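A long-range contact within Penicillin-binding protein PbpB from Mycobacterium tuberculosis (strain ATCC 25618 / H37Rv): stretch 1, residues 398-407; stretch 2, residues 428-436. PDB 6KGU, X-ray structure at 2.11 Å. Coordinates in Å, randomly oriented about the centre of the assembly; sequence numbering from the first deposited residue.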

# COMPACT_ATOMS: atom_id res chain seq x y z
N GLN A 398 0.73 -8.49 -0.96
CA GLN A 398 1.20 -9.31 0.16
C GLN A 398 0.69 -10.74 0.05
O GLN A 398 1.40 -11.70 0.39
CB GLN A 398 0.76 -8.68 1.49
CG GLN A 398 1.28 -9.43 2.71
CD GLN A 398 0.41 -10.59 3.08
OE1 GLN A 398 -0.79 -10.62 2.75
NE2 GLN A 398 1.00 -11.58 3.73
N ALA A 399 -0.56 -10.91 -0.41
CA ALA A 399 -1.11 -12.26 -0.57
C ALA A 399 -0.26 -13.08 -1.52
O ALA A 399 0.03 -14.26 -1.27
CB ALA A 399 -2.55 -12.18 -1.10
N ILE A 400 0.13 -12.47 -2.64
CA ILE A 400 0.94 -13.15 -3.64
C ILE A 400 2.36 -13.34 -3.13
O ILE A 400 3.00 -14.37 -3.40
CB ILE A 400 0.89 -12.33 -4.95
CG1 ILE A 400 -0.51 -12.41 -5.57
CG2 ILE A 400 1.99 -12.76 -5.92
CD1 ILE A 400 -0.93 -13.85 -5.93
N ALA A 401 2.88 -12.35 -2.40
CA ALA A 401 4.20 -12.49 -1.79
C ALA A 401 4.24 -13.67 -0.82
O ALA A 401 5.24 -14.40 -0.74
CB ALA A 401 4.56 -11.20 -1.06
N ASN A 402 3.16 -13.88 -0.06
CA ASN A 402 3.13 -14.91 0.97
C ASN A 402 2.56 -16.22 0.43
O ASN A 402 1.75 -16.89 1.09
CB ASN A 402 2.33 -14.41 2.17
CG ASN A 402 2.44 -15.32 3.38
OD1 ASN A 402 3.51 -15.84 3.70
ND2 ASN A 402 1.31 -15.53 4.05
N ASP A 403 2.95 -16.58 -0.80
CA ASP A 403 2.63 -17.89 -1.38
C ASP A 403 1.13 -18.11 -1.44
O ASP A 403 0.64 -19.23 -1.26
CB ASP A 403 3.33 -19.02 -0.62
CG ASP A 403 4.74 -19.29 -1.15
OD1 ASP A 403 5.09 -18.72 -2.21
OD2 ASP A 403 5.49 -20.07 -0.52
N GLY A 404 0.39 -17.03 -1.71
CA GLY A 404 -1.04 -17.11 -1.93
C GLY A 404 -1.91 -16.88 -0.71
O GLY A 404 -3.13 -16.87 -0.84
N VAL A 405 -1.32 -16.69 0.47
CA VAL A 405 -2.09 -16.55 1.70
C VAL A 405 -2.06 -15.09 2.13
O VAL A 405 -1.02 -14.57 2.56
CB VAL A 405 -1.56 -17.47 2.81
CG1 VAL A 405 -2.33 -17.21 4.08
CG2 VAL A 405 -1.69 -18.93 2.38
N ARG A 406 -3.21 -14.43 2.03
CA ARG A 406 -3.32 -13.04 2.45
C ARG A 406 -3.41 -12.98 3.97
O ARG A 406 -4.19 -13.71 4.58
CB ARG A 406 -4.55 -12.40 1.83
CG ARG A 406 -4.63 -10.88 2.04
CD ARG A 406 -5.65 -10.28 1.10
NE ARG A 406 -7.03 -10.71 1.37
CZ ARG A 406 -7.81 -10.22 2.33
NH1 ARG A 406 -7.36 -9.28 3.15
NH2 ARG A 406 -9.05 -10.67 2.47
N VAL A 407 -2.59 -12.13 4.57
CA VAL A 407 -2.63 -11.89 6.00
C VAL A 407 -2.98 -10.42 6.20
O VAL A 407 -2.16 -9.54 5.90
CB VAL A 407 -1.30 -12.27 6.68
CG1 VAL A 407 -1.39 -12.06 8.21
CG2 VAL A 407 -0.91 -13.72 6.36
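Stretch 2, residues 428-436: PDDIRVVSA

Stretch 2 runs antiparallel to the segment that leaves the helix of stretch 1 through a type I' turn, Asn402 to Val405. It enters in extended conformation at Pro428, whose CG packs on Val407 CG1 at 4.0 Å. Asp430, still extended, sets its carboxylate beside two valines, with CG 3.5 Å from Val405 CG1 and OD1 3.7 Å from Val407 CG2; a water links OD1, weakly, to Asn402 ND2.

The short strand 431-432 pairs with 405-406. Ile431 faces Arg406 in a hydrogen-bonded pair: Arg406 N donates to Ile431 O (2.7 Å) and Ile431 N to Arg406 O (2.9 Å), while Ile431 CD1 lies over one face of the Arg406 guanidinium, 3.2 Å from NH2. Arg432, on the same sheet face as Val405, folds back so that its NH1 reaches Val434 O (3.0 Å) and, weakly, Asp403 O (3.1 Å); its guanidinium covers Val405 CG2, 3.4 Å from NH2.

At Val433 (phi/psi -99/-51) the chain leaves the extended conformation. Its N donates to Gly404 O (2.8 Å), and its CG2 lies 4.1 Å from Ala399 CB. Val434 returns to extended angles, bringing its O within 3.3 Å of Gly404 CA, where a CB would clash; its CG2 meets Ile400 CD1 at 3.8 Å. Ser435 then caps a helix, whose Ala436 CA approaches Asp403 O at 3.2 Å.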

# COMPACT_ATOMS: atom_id res chain seq x y z
N PRO A 428 -4.24 -12.01 12.92
CA PRO A 428 -5.47 -12.26 12.16
C PRO A 428 -5.39 -13.60 11.45
O PRO A 428 -4.31 -14.15 11.22
CB PRO A 428 -5.50 -11.10 11.16
CG PRO A 428 -4.05 -10.78 10.92
CD PRO A 428 -3.33 -11.08 12.22
N ASP A 429 -6.55 -14.12 11.08
CA ASP A 429 -6.62 -15.40 10.40
C ASP A 429 -6.16 -15.29 8.94
O ASP A 429 -6.52 -14.34 8.24
CB ASP A 429 -8.04 -15.96 10.47
CG ASP A 429 -8.32 -16.65 11.79
OD1 ASP A 429 -7.38 -17.25 12.37
OD2 ASP A 429 -9.47 -16.59 12.27
N ASP A 430 -5.37 -16.28 8.52
CA ASP A 430 -4.99 -16.50 7.13
C ASP A 430 -6.20 -16.49 6.21
O ASP A 430 -7.29 -16.92 6.57
CB ASP A 430 -4.29 -17.86 6.97
CG ASP A 430 -2.87 -17.87 7.47
OD1 ASP A 430 -2.33 -16.81 7.87
OD2 ASP A 430 -2.26 -18.96 7.45
N ILE A 431 -5.97 -16.02 4.98
CA ILE A 431 -6.97 -16.10 3.91
C ILE A 431 -6.27 -16.62 2.66
O ILE A 431 -5.48 -15.89 2.03
CB ILE A 431 -7.64 -14.74 3.64
CG1 ILE A 431 -8.21 -14.17 4.93
CG2 ILE A 431 -8.71 -14.91 2.56
CD1 ILE A 431 -8.52 -12.72 4.87
N ARG A 432 -6.57 -17.86 2.29
CA ARG A 432 -6.05 -18.49 1.07
C ARG A 432 -6.73 -17.86 -0.15
O ARG A 432 -7.94 -17.99 -0.32
CB ARG A 432 -6.30 -19.99 1.14
CG ARG A 432 -6.12 -20.79 -0.17
CD ARG A 432 -4.66 -20.91 -0.59
NE ARG A 432 -3.81 -21.52 0.42
CZ ARG A 432 -2.49 -21.56 0.34
NH1 ARG A 432 -1.87 -21.00 -0.71
NH2 ARG A 432 -1.78 -22.11 1.31
N VAL A 433 -5.95 -17.16 -0.97
CA VAL A 433 -6.46 -16.51 -2.19
C VAL A 433 -6.18 -17.36 -3.42
O VAL A 433 -7.07 -17.58 -4.25
CB VAL A 433 -5.85 -15.10 -2.35
CG1 VAL A 433 -6.36 -14.44 -3.62
CG2 VAL A 433 -6.11 -14.23 -1.11
N VAL A 434 -4.94 -17.79 -3.59
CA VAL A 434 -4.53 -18.69 -4.66
C VAL A 434 -3.53 -19.67 -4.07
O VAL A 434 -3.04 -19.47 -2.95
CB VAL A 434 -3.90 -17.95 -5.86
CG1 VAL A 434 -4.89 -17.00 -6.51
CG2 VAL A 434 -2.62 -17.22 -5.40
N SER A 435 -3.21 -20.72 -4.82
CA SER A 435 -2.26 -21.70 -4.32
C SER A 435 -0.85 -21.10 -4.27
O SER A 435 -0.56 -20.07 -4.88
CB SER A 435 -2.25 -22.96 -5.20
OG SER A 435 -1.64 -22.73 -6.46
N ALA A 436 0.03 -21.78 -3.52
CA ALA A 436 1.43 -21.37 -3.50
C ALA A 436 2.02 -21.39 -4.91
O ALA A 436 2.75 -20.47 -5.30
CB ALA A 436 2.24 -22.28 -2.58
O HOH W 1 0.82 -16.85 6.61
O HOH W 2 1.16 -21.51 1.14